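Local coordinates for surface glycan binding protein B (Bacteroides ovatus, PDB 6E57) that binds mixed-linkage beta-glucan and probably helps a gut bacterium capture this cereal polysaccharide at its surface, at residues A227-W236 and Q303-I311; T345-I356 and F381-T392. All blocks are in the same frame, centred on the assembly; numbering follows the deposited sequence.

Contact 1. Residues A227-W236 and Q303-I311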
loop_
_atom_site.group_PDB
_atom_site.type_symbol
_atom_site.label_atom_id
_atom_site.label_comp_id
_atom_site.label_asym_id
_atom_site.label_seq_id
_atom_site.Cartn_x
_atom_site.Cartn_y
_atom_site.Cartn_z
ATOM N N ALA A 227 2.263 -10.954 5.503
ATOM C CA ALA A 227 1.510 -12.086 6.063
ATOM C C ALA A 227 0.787 -12.895 4.971
ATOM O O ALA A 227 0.049 -13.815 5.293
ATOM C CB ALA A 227 0.536 -11.572 7.096
ATOM N N ASN A 228 1.009 -12.566 3.691
ATOM C CA ASN A 228 0.350 -13.249 2.567
ATOM C C ASN A 228 1.067 -14.564 2.245
ATOM O O ASN A 228 0.434 -15.520 1.803
ATOM C CB ASN A 228 0.300 -12.378 1.310
ATOM C CG ASN A 228 -0.621 -11.186 1.460
ATOM O OD1 ASN A 228 -0.210 -10.136 1.952
ATOM N ND2 ASN A 228 -1.866 -11.340 1.038
ATOM N N ARG A 229 2.391 -14.580 2.441
ATOM C CA ARG A 229 3.260 -15.703 2.096
ATOM C C ARG A 229 4.186 -16.000 3.278
ATOM O O ARG A 229 4.524 -15.101 4.049
ATOM C CB ARG A 229 4.100 -15.373 0.857
ATOM C CG ARG A 229 3.302 -15.248 -0.433
ATOM C CD ARG A 229 4.099 -14.571 -1.534
ATOM N NE ARG A 229 4.411 -13.180 -1.217
ATOM C CZ ARG A 229 3.575 -12.155 -1.378
ATOM N NH1 ARG A 229 2.359 -12.358 -1.858
ATOM N NH2 ARG A 229 3.956 -10.932 -1.053
ATOM N N ALA A 230 4.592 -17.269 3.398
ATOM C CA ALA A 230 5.513 -17.719 4.438
ATOM C C ALA A 230 6.227 -18.992 3.972
ATOM O O ALA A 230 5.635 -19.816 3.283
ATOM C CB ALA A 230 4.761 -17.954 5.723
ATOM N N THR A 231 7.503 -19.127 4.352
ATOM C CA THR A 231 8.289 -20.331 4.088
ATOM C C THR A 231 8.308 -21.193 5.358
ATOM O O THR A 231 8.626 -20.704 6.443
ATOM C CB THR A 231 9.700 -19.979 3.598
ATOM O OG1 THR A 231 9.589 -19.262 2.369
ATOM C CG2 THR A 231 10.573 -21.196 3.383
ATOM N N ALA A 232 7.964 -22.476 5.204
ATOM C CA ALA A 232 7.858 -23.417 6.314
ATOM C C ALA A 232 9.219 -23.575 7.002
ATOM O O ALA A 232 10.250 -23.689 6.331
ATOM C CB ALA A 232 7.344 -24.743 5.813
ATOM N N ASN A 233 9.197 -23.556 8.341
ATOM C CA ASN A 233 10.328 -23.925 9.201
ATOM C C ASN A 233 11.462 -22.892 9.130
ATOM O O ASN A 233 12.600 -23.228 9.445
ATOM C CB ASN A 233 10.882 -25.311 8.853
ATOM C CG ASN A 233 9.857 -26.413 8.997
ATOM O OD1 ASN A 233 9.283 -26.593 10.068
ATOM N ND2 ASN A 233 9.630 -27.162 7.931
ATOM N N VAL A 234 11.162 -21.646 8.739
ATOM C CA VAL A 234 12.171 -20.573 8.738
ATOM C C VAL A 234 11.525 -19.280 9.247
ATOM O O VAL A 234 10.305 -19.203 9.421
ATOM C CB VAL A 234 12.829 -20.365 7.356
ATOM C CG1 VAL A 234 13.248 -21.679 6.715
ATOM C CG2 VAL A 234 11.956 -19.561 6.403
ATOM N N ASP A 235 12.378 -18.274 9.472
ATOM C CA ASP A 235 11.990 -16.975 10.011
ATOM C C ASP A 235 10.963 -16.314 9.081
ATOM O O ASP A 235 11.032 -16.433 7.858
ATOM C CB ASP A 235 13.210 -16.074 10.241
ATOM C CG ASP A 235 13.919 -16.315 11.566
ATOM O OD1 ASP A 235 13.235 -16.302 12.610
ATOM O OD2 ASP A 235 15.150 -16.509 11.545
ATOM N N TRP A 236 10.018 -15.609 9.710
ATOM C CA TRP A 236 8.878 -14.982 9.071
ATOM C C TRP A 236 8.633 -13.641 9.769
ATOM O O TRP A 236 8.356 -13.620 10.966
ATOM C CB TRP A 236 7.665 -15.919 9.157
ATOM C CG TRP A 236 6.421 -15.438 8.473
ATOM C CD1 TRP A 236 6.319 -14.482 7.506
ATOM C CD2 TRP A 236 5.085 -15.939 8.679
ATOM N NE1 TRP A 236 5.015 -14.341 7.112
ATOM C CE2 TRP A 236 4.235 -15.221 7.813
ATOM C CE3 TRP A 236 4.526 -16.916 9.511
ATOM C CZ2 TRP A 236 2.862 -15.449 7.761
ATOM C CZ3 TRP A 236 3.169 -17.142 9.459
ATOM C CH2 TRP A 236 2.350 -16.416 8.595
ATOM N N GLN A 303 -6.565 -14.371 8.169
ATOM C CA GLN A 303 -5.602 -14.072 7.106
ATOM C C GLN A 303 -5.306 -15.358 6.320
ATOM O O GLN A 303 -5.065 -16.412 6.915
ATOM C CB GLN A 303 -4.317 -13.511 7.722
ATOM C CG GLN A 303 -3.168 -13.331 6.737
ATOM C CD GLN A 303 -3.345 -12.122 5.856
ATOM O OE1 GLN A 303 -3.881 -11.096 6.273
ATOM N NE2 GLN A 303 -2.880 -12.232 4.623
ATOM N N THR A 304 -5.317 -15.257 4.987
ATOM C CA THR A 304 -4.950 -16.367 4.118
ATOM C C THR A 304 -3.437 -16.306 3.873
ATOM O O THR A 304 -2.923 -15.296 3.381
ATOM C CB THR A 304 -5.774 -16.354 2.823
ATOM O OG1 THR A 304 -7.137 -16.585 3.181
ATOM C CG2 THR A 304 -5.338 -17.402 1.825
ATOM N N VAL A 305 -2.745 -17.392 4.244
ATOM C CA VAL A 305 -1.295 -17.521 4.129
ATOM C C VAL A 305 -0.996 -18.655 3.149
ATOM O O VAL A 305 -1.476 -19.770 3.338
ATOM C CB VAL A 305 -0.642 -17.815 5.494
ATOM C CG1 VAL A 305 0.874 -17.852 5.399
ATOM C CG2 VAL A 305 -1.087 -16.832 6.561
ATOM N N THR A 306 -0.201 -18.355 2.117
ATOM C CA THR A 306 0.357 -19.369 1.237
ATOM C C THR A 306 1.716 -19.804 1.797
ATOM O O THR A 306 2.615 -18.982 1.974
ATOM C CB THR A 306 0.457 -18.865 -0.207
ATOM O OG1 THR A 306 -0.875 -18.624 -0.657
ATOM C CG2 THR A 306 1.132 -19.849 -1.138
ATOM N N VAL A 307 1.840 -21.104 2.082
ATOM C CA VAL A 307 3.066 -21.690 2.596
ATOM C C VAL A 307 3.708 -22.530 1.483
ATOM O O VAL A 307 3.011 -23.194 0.709
ATOM C CB VAL A 307 2.799 -22.521 3.866
ATOM C CG1 VAL A 307 4.073 -23.140 4.419
ATOM C CG2 VAL A 307 2.105 -21.697 4.940
ATOM N N SER A 308 5.042 -22.469 1.410
ATOM C CA SER A 308 5.850 -23.293 0.508
ATOM C C SER A 308 7.187 -23.622 1.186
ATOM O O SER A 308 7.614 -22.898 2.081
ATOM C CB SER A 308 6.047 -22.610 -0.825
ATOM O OG SER A 308 6.360 -21.238 -0.653
ATOM N N THR A 309 7.823 -24.726 0.776
ATOM C CA THR A 309 9.116 -25.120 1.334
ATOM C C THR A 309 10.219 -24.717 0.351
ATOM O O THR A 309 10.095 -24.930 -0.853
ATOM C CB THR A 309 9.178 -26.615 1.669
ATOM O OG1 THR A 309 9.158 -27.352 0.449
ATOM C CG2 THR A 309 8.046 -27.075 2.562
ATOM N N GLU A 310 11.289 -24.132 0.900
ATOM C CA GLU A 310 12.453 -23.687 0.150
ATOM C C GLU A 310 13.451 -24.846 0.056
ATOM O O GLU A 310 13.935 -25.331 1.074
ATOM C CB GLU A 310 13.061 -22.469 0.847
ATOM C CG GLU A 310 14.022 -21.680 -0.017
ATOM C CD GLU A 310 14.250 -20.251 0.445
ATOM O OE1 GLU A 310 14.551 -19.396 -0.412
ATOM O OE2 GLU A 310 14.126 -19.994 1.661
ATOM N N ILE A 311 13.720 -25.296 -1.175
ATOM C CA ILE A 311 14.648 -26.393 -1.452
ATOM C C ILE A 311 16.002 -25.794 -1.844
ATOM O O ILE A 311 16.059 -24.897 -2.678
ATOM C CB ILE A 311 14.100 -27.317 -2.562
ATOM C CG1 ILE A 311 12.805 -28.024 -2.143
ATOM C CG2 ILE A 311 15.166 -28.305 -3.014
ATOM C CD1 ILE A 311 11.546 -27.386 -2.699
#

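Contact 2. Residues T345-I356 and F381-T392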
loop_
_atom_site.group_PDB
_atom_site.type_symbol
_atom_site.label_atom_id
_atom_site.label_comp_id
_atom_site.label_asym_id
_atom_site.label_seq_id
_atom_site.Cartn_x
_atom_site.Cartn_y
_atom_site.Cartn_z
ATOM N N THR A 345 9.016 -27.194 -11.742
ATOM C CA THR A 345 7.709 -26.900 -12.339
ATOM C C THR A 345 7.578 -25.389 -12.586
ATOM O O THR A 345 8.016 -24.577 -11.773
ATOM C CB THR A 345 6.563 -27.415 -11.459
ATOM O OG1 THR A 345 6.561 -26.650 -10.254
ATOM C CG2 THR A 345 6.674 -28.890 -11.136
ATOM N N ALA A 346 6.956 -25.030 -13.714
ATOM C CA ALA A 346 6.760 -23.635 -14.107
ATOM C C ALA A 346 6.018 -22.889 -12.994
ATOM O O ALA A 346 5.087 -23.425 -12.395
ATOM C CB ALA A 346 6.005 -23.563 -15.412
ATOM N N GLY A 347 6.459 -21.658 -12.721
ATOM C CA GLY A 347 5.869 -20.809 -11.693
ATOM C C GLY A 347 6.701 -20.781 -10.423
ATOM O O GLY A 347 6.478 -19.932 -9.559
ATOM N N SER A 348 7.659 -21.709 -10.312
ATOM C CA SER A 348 8.542 -21.802 -9.160
ATOM C C SER A 348 9.464 -20.580 -9.120
ATOM O O SER A 348 9.802 -20.015 -10.165
ATOM C CB SER A 348 9.334 -23.076 -9.197
ATOM O OG SER A 348 8.472 -24.191 -9.352
ATOM N N THR A 349 9.861 -20.195 -7.902
ATOM C CA THR A 349 10.719 -19.042 -7.664
ATOM C C THR A 349 12.144 -19.514 -7.373
ATOM O O THR A 349 12.385 -20.161 -6.353
ATOM C CB THR A 349 10.203 -18.194 -6.496
ATOM O OG1 THR A 349 8.826 -17.909 -6.733
ATOM C CG2 THR A 349 10.966 -16.899 -6.328
ATOM N N LEU A 350 13.073 -19.185 -8.280
ATOM C CA LEU A 350 14.495 -19.393 -8.061
ATOM C C LEU A 350 15.035 -18.188 -7.287
ATOM O O LEU A 350 14.610 -17.060 -7.535
ATOM C CB LEU A 350 15.204 -19.552 -9.411
ATOM C CG LEU A 350 16.652 -20.034 -9.342
ATOM C CD1 LEU A 350 16.719 -21.523 -9.047
ATOM C CD2 LEU A 350 17.387 -19.730 -10.635
ATOM N N LYS A 351 15.950 -18.453 -6.346
ATOM C CA LYS A 351 16.611 -17.428 -5.539
ATOM C C LYS A 351 18.121 -17.672 -5.582
ATOM O O LYS A 351 18.565 -18.783 -5.348
ATOM C CB LYS A 351 16.109 -17.471 -4.092
ATOM C CG LYS A 351 16.797 -16.508 -3.129
ATOM C CD LYS A 351 16.430 -16.724 -1.672
ATOM C CE LYS A 351 14.992 -16.358 -1.358
ATOM N NZ LYS A 351 14.651 -16.618 0.062
ATOM N N VAL A 352 18.889 -16.622 -5.884
ATOM C CA VAL A 352 20.347 -16.665 -5.846
ATOM C C VAL A 352 20.827 -15.677 -4.779
ATOM O O VAL A 352 20.632 -14.468 -4.934
ATOM C CB VAL A 352 20.961 -16.328 -7.218
ATOM C CG1 VAL A 352 22.481 -16.403 -7.181
ATOM C CG2 VAL A 352 20.407 -17.215 -8.320
ATOM N N VAL A 353 21.434 -16.203 -3.705
ATOM C CA VAL A 353 22.070 -15.385 -2.672
ATOM C C VAL A 353 23.508 -15.097 -3.118
ATOM O O VAL A 353 24.295 -16.022 -3.307
ATOM C CB VAL A 353 22.041 -16.063 -1.288
ATOM C CG1 VAL A 353 22.665 -15.183 -0.211
ATOM C CG2 VAL A 353 20.631 -16.476 -0.888
ATOM N N TYR A 354 23.831 -13.808 -3.265
ATOM C CA TYR A 354 25.109 -13.361 -3.811
ATOM C C TYR A 354 25.785 -12.425 -2.804
ATOM O O TYR A 354 25.111 -11.772 -2.018
ATOM C CB TYR A 354 24.907 -12.674 -5.165
ATOM C CG TYR A 354 24.039 -11.441 -5.115
ATOM C CD1 TYR A 354 22.659 -11.528 -5.234
ATOM C CD2 TYR A 354 24.592 -10.183 -4.935
ATOM C CE1 TYR A 354 21.855 -10.401 -5.169
ATOM C CE2 TYR A 354 23.802 -9.045 -4.880
ATOM C CZ TYR A 354 22.429 -9.154 -4.994
ATOM O OH TYR A 354 21.653 -8.035 -4.937
ATOM N N SER A 355 27.119 -12.379 -2.836
ATOM C CA SER A 355 27.885 -11.442 -2.029
ATOM C C SER A 355 28.970 -10.793 -2.894
ATOM O O SER A 355 29.420 -11.369 -3.879
ATOM C CB SER A 355 28.465 -12.102 -0.800
ATOM O OG SER A 355 29.312 -13.186 -1.147
ATOM N N ILE A 356 29.364 -9.576 -2.511
ATOM C CA ILE A 356 30.346 -8.812 -3.253
ATOM C C ILE A 356 31.746 -9.336 -2.917
ATOM O O ILE A 356 31.958 -9.964 -1.871
ATOM C CB ILE A 356 30.219 -7.301 -2.967
ATOM C CG1 ILE A 356 30.512 -6.948 -1.506
ATOM C CG2 ILE A 356 28.857 -6.784 -3.402
ATOM C CD1 ILE A 356 30.766 -5.478 -1.273
ATOM N N PHE A 381 25.179 -3.662 -8.754
ATOM C CA PHE A 381 24.932 -3.561 -7.313
ATOM C C PHE A 381 26.225 -3.196 -6.576
ATOM O O PHE A 381 27.309 -3.235 -7.163
ATOM C CB PHE A 381 24.334 -4.869 -6.788
ATOM C CG PHE A 381 25.151 -6.104 -7.069
ATOM C CD1 PHE A 381 25.105 -6.714 -8.312
ATOM C CD2 PHE A 381 25.957 -6.664 -6.089
ATOM C CE1 PHE A 381 25.847 -7.857 -8.570
ATOM C CE2 PHE A 381 26.698 -7.808 -6.348
ATOM C CZ PHE A 381 26.640 -8.402 -7.587
ATOM N N THR A 382 26.083 -2.812 -5.298
ATOM C CA THR A 382 27.224 -2.480 -4.428
ATOM C C THR A 382 27.220 -3.314 -3.138
ATOM O O THR A 382 28.257 -3.409 -2.483
ATOM C CB THR A 382 27.260 -0.987 -4.070
ATOM O OG1 THR A 382 26.032 -0.641 -3.430
ATOM C CG2 THR A 382 27.485 -0.090 -5.268
ATOM N N GLU A 383 26.071 -3.901 -2.770
ATOM C CA GLU A 383 25.911 -4.626 -1.504
ATOM C C GLU A 383 25.481 -6.068 -1.787
ATOM O O GLU A 383 24.991 -6.371 -2.876
ATOM C CB GLU A 383 24.861 -3.961 -0.609
ATOM C CG GLU A 383 25.022 -2.456 -0.449
ATOM C CD GLU A 383 26.139 -2.000 0.475
ATOM O OE1 GLU A 383 26.124 -0.809 0.870
ATOM O OE2 GLU A 383 27.024 -2.827 0.797
ATOM N N ASN A 384 25.662 -6.933 -0.779
ATOM C CA ASN A 384 25.161 -8.305 -0.778
ATOM C C ASN A 384 23.635 -8.289 -0.871
ATOM O O ASN A 384 23.001 -7.331 -0.434
ATOM C CB ASN A 384 25.535 -9.064 0.497
ATOM C CG ASN A 384 27.025 -9.193 0.710
ATOM O OD1 ASN A 384 27.816 -8.867 -0.170
ATOM N ND2 ASN A 384 27.412 -9.661 1.884
ATOM N N GLY A 385 23.056 -9.367 -1.411
ATOM C CA GLY A 385 21.614 -9.454 -1.572
ATOM C C GLY A 385 21.140 -10.817 -2.045
ATOM O O GLY A 385 21.906 -11.781 -2.118
ATOM N N GLU A 386 19.841 -10.874 -2.352
ATOM C CA GLU A 386 19.163 -12.047 -2.858
ATOM C C GLU A 386 18.445 -11.653 -4.151
ATOM O O GLU A 386 17.676 -10.703 -4.153
ATOM C CB GLU A 386 18.158 -12.573 -1.828
ATOM C CG GLU A 386 18.705 -12.647 -0.413
ATOM C CD GLU A 386 17.785 -13.299 0.609
ATOM O OE1 GLU A 386 16.624 -13.611 0.255
ATOM O OE2 GLU A 386 18.232 -13.495 1.762
ATOM N N TYR A 387 18.719 -12.383 -5.235
ATOM C CA TYR A 387 18.030 -12.209 -6.514
ATOM C C TYR A 387 16.965 -13.304 -6.657
ATOM O O TYR A 387 17.301 -14.486 -6.663
ATOM C CB TYR A 387 19.037 -12.272 -7.667
ATOM C CG TYR A 387 18.520 -11.747 -8.981
ATOM C CD1 TYR A 387 17.735 -12.528 -9.811
ATOM C CD2 TYR A 387 18.819 -10.459 -9.394
ATOM C CE1 TYR A 387 17.253 -12.041 -11.015
ATOM C CE2 TYR A 387 18.347 -9.959 -10.596
ATOM C CZ TYR A 387 17.560 -10.750 -11.411
ATOM O OH TYR A 387 17.105 -10.251 -12.598
ATOM N N THR A 388 15.689 -12.911 -6.761
ATOM C CA THR A 388 14.604 -13.868 -7.010
ATOM C C THR A 388 14.083 -13.691 -8.442
ATOM O O THR A 388 14.055 -12.591 -8.972
ATOM C CB THR A 388 13.480 -13.751 -5.972
ATOM O OG1 THR A 388 12.965 -12.423 -6.003
ATOM C CG2 THR A 388 13.934 -14.079 -4.567
ATOM N N LEU A 389 13.681 -14.809 -9.052
ATOM C CA LEU A 389 13.176 -14.857 -10.412
ATOM C C LEU A 389 12.204 -16.032 -10.530
ATOM O O LEU A 389 12.534 -17.156 -10.143
ATOM C CB LEU A 389 14.354 -15.030 -11.373
ATOM C CG LEU A 389 13.987 -15.182 -12.850
ATOM C CD1 LEU A 389 13.600 -13.841 -13.457
ATOM C CD2 LEU A 389 15.132 -15.811 -13.630
ATOM N N ILE A 390 11.015 -15.757 -11.072
ATOM C CA ILE A 390 10.024 -16.783 -11.350
ATOM C C ILE A 390 10.373 -17.426 -12.695
ATOM O O ILE A 390 10.449 -16.735 -13.711
ATOM C CB ILE A 390 8.597 -16.197 -11.327
ATOM C CG1 ILE A 390 8.249 -15.664 -9.934
ATOM C CG2 ILE A 390 7.577 -17.217 -11.811
ATOM C CD1 ILE A 390 6.901 -14.998 -9.847
ATOM N N LEU A 391 10.590 -18.746 -12.672
ATOM C CA LEU A 391 10.909 -19.532 -13.855
ATOM C C LEU A 391 9.609 -19.971 -14.542
ATOM O O LEU A 391 8.908 -20.857 -14.053
ATOM C CB LEU A 391 11.752 -20.742 -13.437
ATOM C CG LEU A 391 13.079 -20.417 -12.755
ATOM C CD1 LEU A 391 13.767 -21.681 -12.271
ATOM C CD2 LEU A 391 13.992 -19.637 -13.685
ATOM N N THR A 392 9.308 -19.340 -15.682
ATOM C CA THR A 392 8.169 -19.700 -16.525
ATOM C C THR A 392 8.483 -20.993 -17.286
ATOM O O THR A 392 9.617 -21.462 -17.285
ATOM C CB THR A 392 7.825 -18.573 -17.505
ATOM O OG1 THR A 392 8.966 -18.344 -18.332
ATOM C CG2 THR A 392 7.421 -17.290 -16.813
#

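Contact 1. Residues A227-W236 and Q303-I311
Asn228 and Thr306 open a short parallel ladder that illustrates how two strands running the same way share their peptide groups. Strand 229-231 lies beside the long strand 299-315, at 34° to its residues 303-308; strand 277-285 pairs antiparallel with the same long strand. Asn228 O accepts the N-H of Thr306 in a nearly straight bond of 2.9 Å. Thr306 O then receives Ala230 N at 3.0 Å, Ala230 O takes a weak bond from Ser308 N, and Ser308 O ends the run on Ala232 N.

Apolar contacts gather on the face that carries Ala230 and Val307. With Val305 CG1 anti to the backbone N (chi1 -176°), this methyl meets both Ala230 CB, at 3.9 Å, and Trp236 CH2, at 3.8 Å. The type II turn from Thr231 to Val234 reverses the chain and lets the indole lie over Ala230, whose CB sits above the ring centre. Met281 also touches Trp236 and Val305, while the indole NE1 is bonded to Gly226 O. Ala232 CB packs on Val307 CG1.

The opposite face carries Arg229, Thr231, Thr306 and Ser308; here the Thr231 methyl CG2 rests against the aliphatic CB of Glu310 at 3.8 Å. More polar side chains meet at the start of the ladder: Gln303 NE2 comes within 3.8 Å of Asn228 ND2, the amide planes almost perpendicular, and Gln303 OE1 is bonded to Asn295.

The chemistry implies structural packing in which backbone hydrogen bonds set the register and small methyl groups on one face let this edge strand seat closely beneath a buried indole.

Contact 2. Residues T345-I356 and F381-T392
Leu350 and Leu389 form one hydrogen-bonded pair of an antiparallel beta ladder in the C-terminal, glycan-binding part of the chain. Reciprocal N-H to C=O bonds recur at Val352 with Tyr387 and at Tyr354 with Gly385; Tyr387 N to Val352 O is 2.8 Å long and nearly straight. Beyond the regular ladder, Gly347 N gives a bond to Leu391 O from inside the type II turn of residues 345-348, and Leu391 N returns one to Ser348 O.

Aromatic packing dominates the far end. With chi1 at 61°, the Tyr354 ring folds across to the partner strand, where Gly385 CA lies over its face in a CH-pi contact, 3.9 Å from the centroid: an aromatic-glycine cross-strand pair. The ring also turns an edge to the face of Phe381, a T-shaped stack with centroids 4.6 Å apart and planes at 65°. Were Tyr354 replaced by an alanine, the Gly385 backbone would probably lose its cover on this side and the Phe381 face its partner. Met365 of strand 364-369 touches both rings.

Charged contacts lie on the other face, where Lys351 NZ and Glu386 OE1 make a long salt bridge of 3.6 Å; the lysine's stronger partner is Glu310.

Past the last backbone pair a side chain takes over the strand's bonding: Asn384 OD1 accepts the N-H of Ile356 at 2.9 Å.

The two contacts follow one another along the chain, with centres about 17 Å apart, and strand 412-419 pairs with both 299-315 and 349-356, so each is tied to the same strand. They meet directly in the salt bridge between Glu310 OE1 and Lys351 NZ, 2.8 Å long. Both are partly buried. Contact 1 is a short parallel pairing whose buried side is built of alanine, valine and tryptophan; contact 2 is a longer antiparallel ladder with aromatic rings at one end and charges on its more exposed face. Contact 2 belongs to the part that carries the glucan, yet the side chain of Phe381 lies about 13 Å from a bound glucose unit.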